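Local structure of SusD superfamily protein (Bacteroides vulgatus, 3MYV) at residues S50-S54 and K303-K307; M187-A191 and S223-A227; F128-K134 and W425-V431; A86-L90 and T113-I117. The protein probably binds polysaccharide at the outer membrane of the bacterium, as a member of the SusD family of glycan-binding proteins. All blocks are in the same frame, centred on the assembly; numbering follows the deposited sequence.

Contact 1: S50-S54 and K303-K307. With EDO (1,2-ethanediol), chain D.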
loop_
_atom_site.group_PDB
_atom_site.type_symbol
_atom_site.label_atom_id
_atom_site.label_comp_id
_atom_site.label_asym_id
_atom_site.label_seq_id
_atom_site.Cartn_x
_atom_site.Cartn_y
_atom_site.Cartn_z
ATOM N N SER A 50 -17.689 -0.219 -4.250
ATOM C CA SER A 50 -18.551 -0.787 -3.229
ATOM C C SER A 50 -19.782 -1.499 -3.800
ATOM O O SER A 50 -20.274 -1.188 -4.881
ATOM C CB SER A 50 -19.038 0.349 -2.289
ATOM O OG SER A 50 -19.793 -0.157 -1.215
ATOM N N SER A 51 -20.276 -2.475 -3.047
ATOM C CA SER A 51 -21.612 -2.985 -3.244
ATOM C C SER A 51 -22.546 -2.062 -2.454
ATOM O O SER A 51 -22.110 -1.023 -1.945
ATOM C CB SER A 51 -21.718 -4.399 -2.701
ATOM O OG SER A 51 -21.474 -4.402 -1.309
ATOM N N GLU A 52 -23.790 -2.492 -2.252
ATOM C CA GLU A 52 -24.742 -1.749 -1.412
ATOM C C GLU A 52 -24.454 -1.931 0.084
ATOM O O GLU A 52 -25.000 -1.223 0.910
ATOM C CB GLU A 52 -26.189 -2.154 -1.713
ATOM C CG GLU A 52 -26.638 -1.878 -3.140
ATOM C CD GLU A 52 -28.012 -2.461 -3.461
ATOM O OE1 GLU A 52 -28.796 -2.740 -2.522
ATOM O OE2 GLU A 52 -28.302 -2.647 -4.657
ATOM N N GLU A 53 -23.579 -2.873 0.436
ATOM C CA GLU A 53 -23.285 -3.129 1.830
ATOM C C GLU A 53 -22.595 -1.931 2.481
ATOM O O GLU A 53 -21.858 -1.197 1.832
ATOM C CB GLU A 53 -22.401 -4.357 1.967
ATOM C CG GLU A 53 -23.047 -5.629 1.468
ATOM C CD GLU A 53 -24.125 -6.144 2.396
ATOM O OE1 GLU A 53 -23.889 -6.181 3.623
ATOM O OE2 GLU A 53 -25.190 -6.547 1.901
ATOM N N SER A 54 -22.866 -1.752 3.766
ATOM C CA SER A 54 -22.258 -0.688 4.569
ATOM C C SER A 54 -20.839 -1.062 4.996
ATOM O O SER A 54 -20.427 -2.235 4.899
ATOM C CB SER A 54 -23.117 -0.429 5.815
ATOM O OG SER A 54 -24.497 -0.397 5.495
ATOM N N LYS A 303 -24.275 -12.100 -10.006
ATOM C CA LYS A 303 -25.436 -11.299 -10.357
ATOM C C LYS A 303 -25.818 -10.506 -9.123
ATOM O O LYS A 303 -26.012 -11.068 -8.044
ATOM C CB LYS A 303 -26.596 -12.180 -10.771
ATOM C CG LYS A 303 -26.421 -12.956 -12.071
ATOM C CD LYS A 303 -26.573 -12.053 -13.275
ATOM C CE LYS A 303 -26.327 -12.776 -14.562
ATOM N NZ LYS A 303 -26.626 -11.864 -15.705
ATOM N N TYR A 304 -25.973 -9.206 -9.317
ATOM C CA TYR A 304 -26.281 -8.293 -8.249
ATOM C C TYR A 304 -27.134 -7.154 -8.783
ATOM O O TYR A 304 -26.802 -6.577 -9.832
ATOM C CB TYR A 304 -24.958 -7.748 -7.707
ATOM C CG TYR A 304 -25.071 -7.069 -6.381
ATOM C CD1 TYR A 304 -25.069 -7.797 -5.193
ATOM C CD2 TYR A 304 -25.131 -5.696 -6.308
ATOM C CE1 TYR A 304 -25.154 -7.146 -3.963
ATOM C CE2 TYR A 304 -25.201 -5.047 -5.097
ATOM C CZ TYR A 304 -25.218 -5.767 -3.936
ATOM O OH TYR A 304 -25.271 -5.065 -2.757
ATOM N N ALA A 305 -28.231 -6.866 -8.073
ATOM C CA ALA A 305 -29.218 -5.849 -8.466
ATOM C C ALA A 305 -29.590 -5.972 -9.950
ATOM O O ALA A 305 -29.607 -4.997 -10.695
ATOM C CB ALA A 305 -28.703 -4.421 -8.103
ATOM N N GLY A 306 -29.879 -7.208 -10.368
ATOM C CA GLY A 306 -30.364 -7.482 -11.704
ATOM C C GLY A 306 -29.366 -7.279 -12.841
ATOM O O GLY A 306 -29.768 -7.214 -13.997
ATOM N N LYS A 307 -28.076 -7.260 -12.516
ATOM C CA LYS A 307 -27.005 -7.089 -13.504
ATOM C C LYS A 307 -25.882 -8.096 -13.280
ATOM O O LYS A 307 -25.683 -8.586 -12.174
ATOM C CB LYS A 307 -26.383 -5.698 -13.348
ATOM C CG LYS A 307 -27.207 -4.557 -13.851
ATOM C CD LYS A 307 -26.406 -3.252 -13.700
ATOM C CE LYS A 307 -26.867 -2.162 -14.671
ATOM N NZ LYS A 307 -25.791 -1.156 -14.937
HETATM C C1 EDO D . -28.900 -6.108 -4.135
HETATM O O1 EDO D . -29.827 -6.862 -4.889
HETATM C C2 EDO D . -29.399 -6.142 -2.704
HETATM O O2 EDO D . -29.994 -4.880 -2.424
HETATM O O HOH W 1 -25.170 -7.247 -0.631
#

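Contact 2: M187-A191 and S223-A227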
loop_
_atom_site.group_PDB
_atom_site.type_symbol
_atom_site.label_atom_id
_atom_site.label_comp_id
_atom_site.label_asym_id
_atom_site.label_seq_id
_atom_site.Cartn_x
_atom_site.Cartn_y
_atom_site.Cartn_z
HETATM N N MSE A 187 9.287 -7.066 7.577
HETATM C CA MSE A 187 10.148 -6.493 6.562
HETATM C C MSE A 187 11.601 -6.902 6.829
HETATM O O MSE A 187 12.061 -6.882 7.977
HETATM C CB MSE A 187 10.042 -4.952 6.568
HETATM C CG MSE A 187 8.728 -4.461 5.994
HETATM SE SE MSE A 187 8.631 -2.586 5.716
HETATM C CE MSE A 187 8.115 -2.074 7.497
ATOM N N ASN A 188 12.306 -7.234 5.757
ATOM C CA ASN A 188 13.758 -7.381 5.762
ATOM C C ASN A 188 14.361 -6.319 4.835
ATOM O O ASN A 188 13.649 -5.445 4.350
ATOM C CB ASN A 188 14.184 -8.789 5.331
ATOM C CG ASN A 188 13.845 -9.094 3.866
ATOM O OD1 ASN A 188 13.154 -8.333 3.218
ATOM N ND2 ASN A 188 14.356 -10.212 3.354
ATOM N N LYS A 189 15.660 -6.397 4.586
ATOM C CA LYS A 189 16.349 -5.368 3.780
ATOM C C LYS A 189 15.741 -5.244 2.388
ATOM O O LYS A 189 15.577 -4.139 1.872
ATOM C CB LYS A 189 17.845 -5.681 3.694
ATOM C CG LYS A 189 18.691 -4.568 3.085
ATOM C CD LYS A 189 20.174 -4.966 3.146
ATOM C CE LYS A 189 21.021 -3.979 2.398
ATOM N NZ LYS A 189 22.423 -4.114 2.754
ATOM N N TYR A 190 15.370 -6.368 1.781
ATOM C CA TYR A 190 14.724 -6.302 0.482
ATOM C C TYR A 190 13.416 -5.526 0.487
ATOM O O TYR A 190 13.185 -4.704 -0.406
ATOM C CB TYR A 190 14.506 -7.687 -0.093
ATOM C CG TYR A 190 15.734 -8.352 -0.631
ATOM C CD1 TYR A 190 16.083 -8.235 -1.979
ATOM C CD2 TYR A 190 16.488 -9.185 0.174
ATOM C CE1 TYR A 190 17.207 -8.886 -2.481
ATOM C CE2 TYR A 190 17.589 -9.853 -0.314
ATOM C CZ TYR A 190 17.946 -9.697 -1.632
ATOM O OH TYR A 190 19.042 -10.372 -2.087
ATOM N N ALA A 191 12.558 -5.795 1.472
ATOM C CA ALA A 191 11.304 -5.090 1.661
ATOM C C ALA A 191 11.538 -3.611 1.813
ATOM O O ALA A 191 10.855 -2.763 1.187
ATOM C CB ALA A 191 10.560 -5.642 2.931
ATOM N N SER A 223 20.733 -13.474 -6.302
ATOM C CA SER A 223 20.616 -14.284 -5.090
ATOM C C SER A 223 19.651 -15.456 -5.242
ATOM O O SER A 223 19.753 -16.455 -4.519
ATOM C CB SER A 223 20.165 -13.395 -3.929
ATOM O OG SER A 223 18.856 -12.894 -4.174
ATOM N N GLY A 224 18.690 -15.321 -6.150
ATOM C CA GLY A 224 17.579 -16.263 -6.273
ATOM C C GLY A 224 16.555 -16.158 -5.156
ATOM O O GLY A 224 15.666 -17.002 -5.043
ATOM N N SER A 225 16.642 -15.099 -4.359
ATOM C CA SER A 225 15.842 -15.006 -3.143
ATOM C C SER A 225 14.401 -14.591 -3.383
ATOM O O SER A 225 13.534 -14.896 -2.559
ATOM C CB SER A 225 16.526 -14.092 -2.141
ATOM O OG SER A 225 17.709 -14.725 -1.698
ATOM N N TYR A 226 14.157 -13.916 -4.511
ATOM C CA TYR A 226 12.814 -13.565 -4.952
ATOM C C TYR A 226 12.735 -13.749 -6.460
ATOM O O TYR A 226 13.753 -13.642 -7.160
ATOM C CB TYR A 226 12.452 -12.144 -4.560
ATOM C CG TYR A 226 12.539 -11.905 -3.092
ATOM C CD1 TYR A 226 11.449 -12.166 -2.248
ATOM C CD2 TYR A 226 13.726 -11.426 -2.516
ATOM C CE1 TYR A 226 11.541 -11.928 -0.879
ATOM C CE2 TYR A 226 13.824 -11.205 -1.154
ATOM C CZ TYR A 226 12.733 -11.462 -0.338
ATOM O OH TYR A 226 12.812 -11.222 1.010
ATOM N N ALA A 227 11.543 -14.086 -6.950
ATOM C CA ALA A 227 11.315 -14.316 -8.370
ATOM C C ALA A 227 9.844 -14.107 -8.704
ATOM O O ALA A 227 8.951 -14.356 -7.860
ATOM C CB ALA A 227 11.740 -15.753 -8.746
HETATM O O HOH W 2 19.270 -12.943 -0.226
#

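Contact 3: F128-K134 and W425-V431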
loop_
_atom_site.group_PDB
_atom_site.type_symbol
_atom_site.label_atom_id
_atom_site.label_comp_id
_atom_site.label_asym_id
_atom_site.label_seq_id
_atom_site.Cartn_x
_atom_site.Cartn_y
_atom_site.Cartn_z
ATOM N N PHE A 128 -3.401 11.976 4.549
ATOM C CA PHE A 128 -3.803 13.266 5.134
ATOM C C PHE A 128 -3.234 14.535 4.484
ATOM O O PHE A 128 -3.689 15.628 4.793
ATOM C CB PHE A 128 -3.562 13.267 6.648
ATOM C CG PHE A 128 -4.398 12.265 7.362
ATOM C CD1 PHE A 128 -5.698 12.589 7.771
ATOM C CD2 PHE A 128 -3.934 10.982 7.594
ATOM C CE1 PHE A 128 -6.485 11.654 8.412
ATOM C CE2 PHE A 128 -4.741 10.032 8.239
ATOM C CZ PHE A 128 -6.012 10.369 8.635
ATOM N N GLY A 129 -2.278 14.369 3.569
ATOM C CA GLY A 129 -1.747 15.447 2.766
ATOM C C GLY A 129 -1.964 15.211 1.294
ATOM O O GLY A 129 -2.159 14.065 0.851
ATOM N N TYR A 130 -1.991 16.313 0.541
ATOM C CA TYR A 130 -2.149 16.247 -0.891
ATOM C C TYR A 130 -0.881 15.600 -1.475
ATOM O O TYR A 130 0.205 15.640 -0.844
ATOM C CB TYR A 130 -2.406 17.662 -1.461
ATOM C CG TYR A 130 -3.804 18.165 -1.194
ATOM C CD1 TYR A 130 -4.152 18.704 0.043
ATOM C CD2 TYR A 130 -4.794 18.077 -2.166
ATOM C CE1 TYR A 130 -5.441 19.148 0.289
ATOM C CE2 TYR A 130 -6.078 18.526 -1.930
ATOM C CZ TYR A 130 -6.406 19.058 -0.706
ATOM O OH TYR A 130 -7.697 19.518 -0.476
ATOM N N PRO A 131 -1.001 14.968 -2.653
ATOM C CA PRO A 131 0.179 14.310 -3.229
ATOM C C PRO A 131 1.372 15.238 -3.315
ATOM O O PRO A 131 1.246 16.403 -3.730
ATOM C CB PRO A 131 -0.293 13.925 -4.650
ATOM C CG PRO A 131 -1.755 13.804 -4.517
ATOM C CD PRO A 131 -2.170 14.849 -3.545
ATOM N N TYR A 132 2.535 14.722 -2.932
ATOM C CA TYR A 132 3.758 15.508 -3.049
ATOM C C TYR A 132 3.887 16.168 -4.403
ATOM O O TYR A 132 4.281 17.347 -4.497
ATOM C CB TYR A 132 5.005 14.657 -2.783
ATOM C CG TYR A 132 6.274 15.452 -2.981
ATOM C CD1 TYR A 132 6.784 16.223 -1.961
ATOM C CD2 TYR A 132 6.932 15.479 -4.219
ATOM C CE1 TYR A 132 7.919 16.961 -2.125
ATOM C CE2 TYR A 132 8.067 16.232 -4.397
ATOM C CZ TYR A 132 8.562 16.972 -3.345
ATOM O OH TYR A 132 9.689 17.743 -3.510
ATOM N N THR A 133 3.572 15.405 -5.454
ATOM C CA THR A 133 3.762 15.866 -6.822
ATOM C C THR A 133 2.803 16.987 -7.209
ATOM O O THR A 133 3.046 17.659 -8.185
ATOM C CB THR A 133 3.650 14.686 -7.829
ATOM O OG1 THR A 133 2.535 13.863 -7.473
ATOM C CG2 THR A 133 4.914 13.851 -7.778
ATOM N N LYS A 134 1.756 17.256 -6.431
ATOM C CA LYS A 134 0.880 18.419 -6.738
ATOM C C LYS A 134 1.596 19.775 -6.650
ATOM O O LYS A 134 1.377 20.680 -7.475
ATOM C CB LYS A 134 -0.358 18.447 -5.826
ATOM C CG LYS A 134 -1.345 19.560 -6.184
ATOM C CD LYS A 134 -2.541 19.554 -5.268
ATOM C CE LYS A 134 -3.567 20.556 -5.743
ATOM N NZ LYS A 134 -4.691 20.656 -4.759
ATOM N N TRP A 425 -6.596 15.755 -7.853
ATOM C CA TRP A 425 -5.919 16.263 -6.668
ATOM C C TRP A 425 -6.413 17.646 -6.185
ATOM O O TRP A 425 -5.855 18.214 -5.247
ATOM C CB TRP A 425 -4.405 16.176 -6.833
ATOM C CG TRP A 425 -3.769 16.995 -7.897
ATOM C CD1 TRP A 425 -4.256 18.141 -8.456
ATOM C CD2 TRP A 425 -2.479 16.770 -8.501
ATOM N NE1 TRP A 425 -3.367 18.627 -9.397
ATOM C CE2 TRP A 425 -2.260 17.818 -9.427
ATOM C CE3 TRP A 425 -1.478 15.812 -8.325
ATOM C CZ2 TRP A 425 -1.101 17.903 -10.209
ATOM C CZ3 TRP A 425 -0.316 15.897 -9.110
ATOM C CH2 TRP A 425 -0.141 16.929 -10.033
ATOM N N ASP A 426 -7.420 18.197 -6.853
ATOM C CA ASP A 426 -8.064 19.448 -6.415
ATOM C C ASP A 426 -9.341 19.161 -5.642
ATOM O O ASP A 426 -9.938 20.077 -5.077
ATOM C CB ASP A 426 -8.401 20.329 -7.610
ATOM C CG ASP A 426 -7.164 20.855 -8.325
ATOM O OD1 ASP A 426 -6.139 21.095 -7.678
ATOM O OD2 ASP A 426 -7.249 21.052 -9.543
ATOM N N PHE A 427 -9.767 17.898 -5.616
ATOM C CA PHE A 427 -10.950 17.494 -4.853
ATOM C C PHE A 427 -10.637 17.481 -3.370
ATOM O O PHE A 427 -9.703 16.810 -2.945
ATOM C CB PHE A 427 -11.367 16.088 -5.273
ATOM C CG PHE A 427 -12.641 15.605 -4.645
ATOM C CD1 PHE A 427 -13.743 16.440 -4.505
ATOM C CD2 PHE A 427 -12.770 14.274 -4.279
ATOM C CE1 PHE A 427 -14.927 15.964 -3.956
ATOM C CE2 PHE A 427 -13.933 13.804 -3.760
ATOM C CZ PHE A 427 -15.019 14.643 -3.597
ATOM N N TYR A 428 -11.420 18.206 -2.572
ATOM C CA TYR A 428 -11.030 18.443 -1.179
ATOM C C TYR A 428 -11.011 17.159 -0.370
ATOM O O TYR A 428 -10.305 17.072 0.648
ATOM C CB TYR A 428 -11.879 19.532 -0.516
ATOM C CG TYR A 428 -13.251 19.120 -0.006
ATOM C CD1 TYR A 428 -14.344 19.040 -0.858
ATOM C CD2 TYR A 428 -13.458 18.862 1.334
ATOM C CE1 TYR A 428 -15.596 18.689 -0.394
ATOM C CE2 TYR A 428 -14.696 18.523 1.816
ATOM C CZ TYR A 428 -15.770 18.430 0.946
ATOM O OH TYR A 428 -17.008 18.073 1.425
ATOM N N LYS A 429 -11.755 16.151 -0.835
ATOM C CA LYS A 429 -11.801 14.878 -0.118
ATOM C C LYS A 429 -10.804 13.863 -0.659
ATOM O O LYS A 429 -10.882 12.688 -0.297
ATOM C CB LYS A 429 -13.230 14.336 -0.067
ATOM C CG LYS A 429 -14.143 15.279 0.713
ATOM C CD LYS A 429 -15.439 14.659 1.109
ATOM C CE LYS A 429 -16.409 14.548 -0.060
ATOM N NZ LYS A 429 -17.760 14.171 0.432
ATOM N N CYS A 430 -9.850 14.309 -1.491
ATOM C CA CYS A 430 -8.718 13.439 -1.859
ATOM C C CYS A 430 -7.734 13.234 -0.713
ATOM O O CYS A 430 -6.795 12.432 -0.825
ATOM C CB CYS A 430 -7.986 13.912 -3.132
ATOM S SG CYS A 430 -6.810 15.312 -2.883
ATOM N N VAL A 431 -7.971 13.938 0.394
ATOM C CA VAL A 431 -7.374 13.653 1.686
ATOM C C VAL A 431 -8.469 13.468 2.719
ATOM O O VAL A 431 -9.581 13.995 2.564
ATOM C CB VAL A 431 -6.422 14.779 2.161
ATOM C CG1 VAL A 431 -5.181 14.850 1.246
ATOM C CG2 VAL A 431 -7.144 16.141 2.217
HETATM O O HOH W 3 -3.918 12.878 -1.518
HETATM O O HOH W 4 -8.853 19.020 1.901
HETATM O O HOH W 5 -6.437 22.819 -5.404
#

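Contact 4: A86-L90 and T113-I117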
loop_
_atom_site.group_PDB
_atom_site.type_symbol
_atom_site.label_atom_id
_atom_site.label_comp_id
_atom_site.label_asym_id
_atom_site.label_seq_id
_atom_site.Cartn_x
_atom_site.Cartn_y
_atom_site.Cartn_z
ATOM N N ALA A 86 7.089 2.497 18.317
ATOM C CA ALA A 86 8.343 2.356 17.577
ATOM C C ALA A 86 9.428 3.284 18.145
ATOM O O ALA A 86 10.582 2.881 18.326
ATOM C CB ALA A 86 8.128 2.644 16.101
ATOM N N TRP A 87 9.060 4.530 18.406
ATOM C CA TRP A 87 10.024 5.478 18.982
ATOM C C TRP A 87 10.428 5.090 20.406
ATOM O O TRP A 87 11.554 5.360 20.807
ATOM C CB TRP A 87 9.509 6.925 18.910
ATOM C CG TRP A 87 9.851 7.549 17.602
ATOM C CD1 TRP A 87 9.027 7.704 16.525
ATOM C CD2 TRP A 87 11.123 8.094 17.215
ATOM N NE1 TRP A 87 9.705 8.314 15.496
ATOM C CE2 TRP A 87 10.994 8.550 15.888
ATOM C CE3 TRP A 87 12.361 8.225 17.857
ATOM C CZ2 TRP A 87 12.051 9.161 15.198
ATOM C CZ3 TRP A 87 13.410 8.816 17.166
ATOM C CH2 TRP A 87 13.241 9.297 15.858
ATOM N N ASN A 88 9.534 4.445 21.159
ATOM C CA ASN A 88 9.909 3.918 22.488
ATOM C C ASN A 88 11.010 2.862 22.362
ATOM O O ASN A 88 11.943 2.827 23.181
ATOM C CB ASN A 88 8.687 3.377 23.246
ATOM C CG ASN A 88 7.770 4.500 23.732
ATOM O OD1 ASN A 88 8.208 5.642 23.885
ATOM N ND2 ASN A 88 6.510 4.176 23.995
ATOM N N ILE A 89 10.941 2.067 21.296
ATOM C CA ILE A 89 11.970 1.048 21.022
ATOM C C ILE A 89 13.292 1.727 20.700
ATOM O O ILE A 89 14.322 1.396 21.297
ATOM C CB ILE A 89 11.541 0.098 19.883
ATOM C CG1 ILE A 89 10.374 -0.785 20.336
ATOM C CG2 ILE A 89 12.712 -0.740 19.379
ATOM C CD1 ILE A 89 9.680 -1.551 19.193
ATOM N N LEU A 90 13.272 2.686 19.770
ATOM C CA LEU A 90 14.502 3.364 19.366
ATOM C C LEU A 90 15.144 4.050 20.571
ATOM O O LEU A 90 16.361 3.981 20.748
ATOM C CB LEU A 90 14.248 4.409 18.268
ATOM C CG LEU A 90 13.819 3.916 16.879
ATOM C CD1 LEU A 90 13.810 5.083 15.861
ATOM C CD2 LEU A 90 14.728 2.777 16.402
ATOM N N THR A 113 12.851 -1.305 12.871
ATOM C CA THR A 113 11.989 -0.349 13.577
ATOM C C THR A 113 11.886 0.982 12.820
ATOM O O THR A 113 10.809 1.560 12.691
ATOM C CB THR A 113 12.499 -0.110 15.009
ATOM O OG1 THR A 113 12.561 -1.364 15.713
ATOM C CG2 THR A 113 11.592 0.892 15.769
HETATM N N MSE A 114 13.003 1.462 12.291
HETATM C CA MSE A 114 12.990 2.665 11.483
HETATM C C MSE A 114 12.186 2.455 10.206
HETATM O O MSE A 114 11.534 3.390 9.748
HETATM C CB MSE A 114 14.413 3.138 11.162
HETATM C CG MSE A 114 15.220 3.557 12.389
HETATM SE SE MSE A 114 17.113 3.796 11.996
HETATM C CE MSE A 114 16.991 5.359 10.926
ATOM N N ALA A 115 12.253 1.263 9.608
ATOM C CA ALA A 115 11.455 0.964 8.393
ATOM C C ALA A 115 9.943 1.037 8.712
ATOM O O ALA A 115 9.165 1.594 7.940
ATOM C CB ALA A 115 11.842 -0.433 7.832
ATOM N N VAL A 116 9.542 0.459 9.845
ATOM C CA VAL A 116 8.155 0.564 10.340
ATOM C C VAL A 116 7.721 2.032 10.498
ATOM O O VAL A 116 6.666 2.448 10.007
ATOM C CB VAL A 116 7.938 -0.265 11.631
ATOM C CG1 VAL A 116 6.513 -0.046 12.179
ATOM C CG2 VAL A 116 8.188 -1.795 11.362
ATOM N N ILE A 117 8.575 2.842 11.104
ATOM C CA ILE A 117 8.291 4.268 11.283
ATOM C C ILE A 117 8.092 4.969 9.945
ATOM O O ILE A 117 7.143 5.719 9.751
ATOM C CB ILE A 117 9.431 4.937 12.114
ATOM C CG1 ILE A 117 9.315 4.485 13.576
ATOM C CG2 ILE A 117 9.429 6.476 11.937
ATOM C CD1 ILE A 117 10.591 4.757 14.459
#

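Contact 1: S50-S54 and K303-K307
The phenol of Tyr-304 reaches over Ser-51 and Glu-52, its hydroxyl lying against the Glu-52 backbone and Ser-51 CB. Glu-52 N donates a hydrogen bond to Tyr-304 OH (3.0 Å, N-H...O angle 152°), and Ser-51 CB lies 3.6 Å from the same OH. Tyrosine suits the position because its ring is long enough to span the gap between backbones whose closest CA atoms, those of Ser-51 and Tyr-304, are 8.7 Å apart, while its hydroxyl can both accept and donate: it also donates to a water 3.0 Å from Tyr-304 OH, which donates to Glu-53 OE2 at 2.6 Å. The 303-307 segment is the turn of a beta hairpin: strands 299-304 and 307-312 are joined by a type I' turn from Tyr-304 to Lys-307, closed by Tyr-304 N to Lys-307 O (2.9 Å) and Lys-307 N to Tyr-304 O (3.0 Å). Gly-306 adopts positive phi there, a conformation glycine takes without strain. The facing loop is shaped by an ST turn in which Ser-51 OG accepts from Glu-53 N (3.1 Å); Ser-51 OG also bonds Gln-275 O. A 1,2-ethanediol, probably from the crystallisation liquor, lies over one face of the Tyr-304 ring, with EDO C1 3.7 Å from Tyr-304 CZ, and EDO O2 donates a very short 2.5 Å hydrogen bond to Glu-52 OE1.

Contact 2: M187-A191 and S223-A227
The backbones stay well apart, the nearest CA atoms being those of Tyr-190 and Tyr-226 at 9.3 Å, so side chains make the contact. It joins the start of helix 189-202 to the loop leaving helix 206-223, two successive helices of the helical, TPR-related part of the SusD fold. Gly-224, the first residue beyond helix 206-223, has positive phi, which a residue without a side chain adopts easily. Asn-188 is the N-cap of helix 189-202: its OD1 accepts from Ala-191 N (3.1 Å), while its amide ND2 donates to Tyr-226 OH (3.0 Å), so one short side chain serves both helix and loop. The two tyrosine rings meet obliquely, centroids 5.0 Å apart and planes at 59°, with Tyr-226 CE2 over a face of Tyr-190, 3.5 Å from its CG. Beyond them, Lys-182 makes a cation-pi contact with Tyr-226. A water lies 3.2 Å from Tyr-190 OH and 2.8 Å from Ser-225 OG.

Contact 3: F128-K134 and W425-V431
Apolar and aromatic packing makes up much of this contact between the chain leaving helix 103-128 and a C-terminal loop of the SusD fold. Val-431, a compact branched residue, puts CG1 over one face of the Tyr-130 ring and 3.1 Å from Gly-129 O. Cys-430 SG makes an oblique sulfur-aromatic contact, 4.2 Å from the Tyr-130 ring centroid. Rigid Pro-131 sets its CD 4.2 Å from Trp-425 CB, and Lys-134 CA sits over the indole in a CH-pi contact, 3.7 Å from the six-membered ring's centroid. Polar bonds gather on the extended Lys-134: NZ donates to Trp-425 O (2.7 Å) and forms a salt bridge with Asp-426 OD1 (3.3 Å, weak as a hydrogen bond). Water bridges add to these, one joining Gly-129 O (3.2 Å) to Cys-430 O (3.0 Å), another Tyr-130 OH to Tyr-428 O (both 2.7 Å). With the charged pair near the surface and backbone carbonyls taking several of the bonds, the fit depends on the path of the loop as well as its side chains.

Contact 4: A86-L90 and T113-I117
This is a buried, apolar helix-helix contact between helix 77-94 and helix 103-128, an antiparallel helical hairpin in the N-terminal part of the SusD fold, whose sequence family belongs to the TPR clan. The axes of the two short segments approach to 9.7 Å and their directions differ by 151°. No hydrogen bond crosses between them. Small residues permit the closest approach: the CA atoms of Ala-86 and Thr-113 are 6.1 Å apart, and Ala-86 O lies 3.4 Å from Thr-113 CG2. The methyl of Thr-113 thus serves as an apolar surface, also meeting Leu-90 CD2 at 3.7 Å, while its hydroxyl is satisfied within its own helix by Leu-109 O. One turn on, Ile-117 lies against Ala-86, with Ile-117 CG1 3.3 Å from Ala-86 CB, a separation that the single methyl of alanine allows. Leu-90 reaches across with its branched end, its CD1 4.0 Å from CG of selenomethionine Met-114 and 3.5 Å from Ile-117 CD1. Neighbouring helices extend this apolar layer: Ile-89 also packs on Ala-19 and Leu-23 of helix 13-27, and Met-114 on Ala-174 of helix 160-177. Trp-87 offers a broad flat surface, its indole NE1 bonded to Ile-145 O. Over its five-membered ring sits Ile-117 CD1 in a CH-pi contact, 3.9 Å from the centroid and 15° off the ring normal.

From the N terminus, the chain first passes residues 50-54, whose hairpin partner comes 249 residues later. Contact 4 then closes a short loop between helices 77-94 and 103-128. At the end of the second helix, 128-134 opens contact 3, and contact 2 closes another loop around helices 189-202 and 206-223. Contact 1 closes at 303-307 and contact 3 only at 425-431, so these two closures cross, binding N-terminal segments to later parts. Contacts 4 and 2, in series, both fall within the span of contact 1, contact 2 also within that of contact 3. Contacts 2 and 4 touch, Met-187 CE lying 3.7 Å from Val-116 N, so the loop before helix 189-202 packs on helix 103-128.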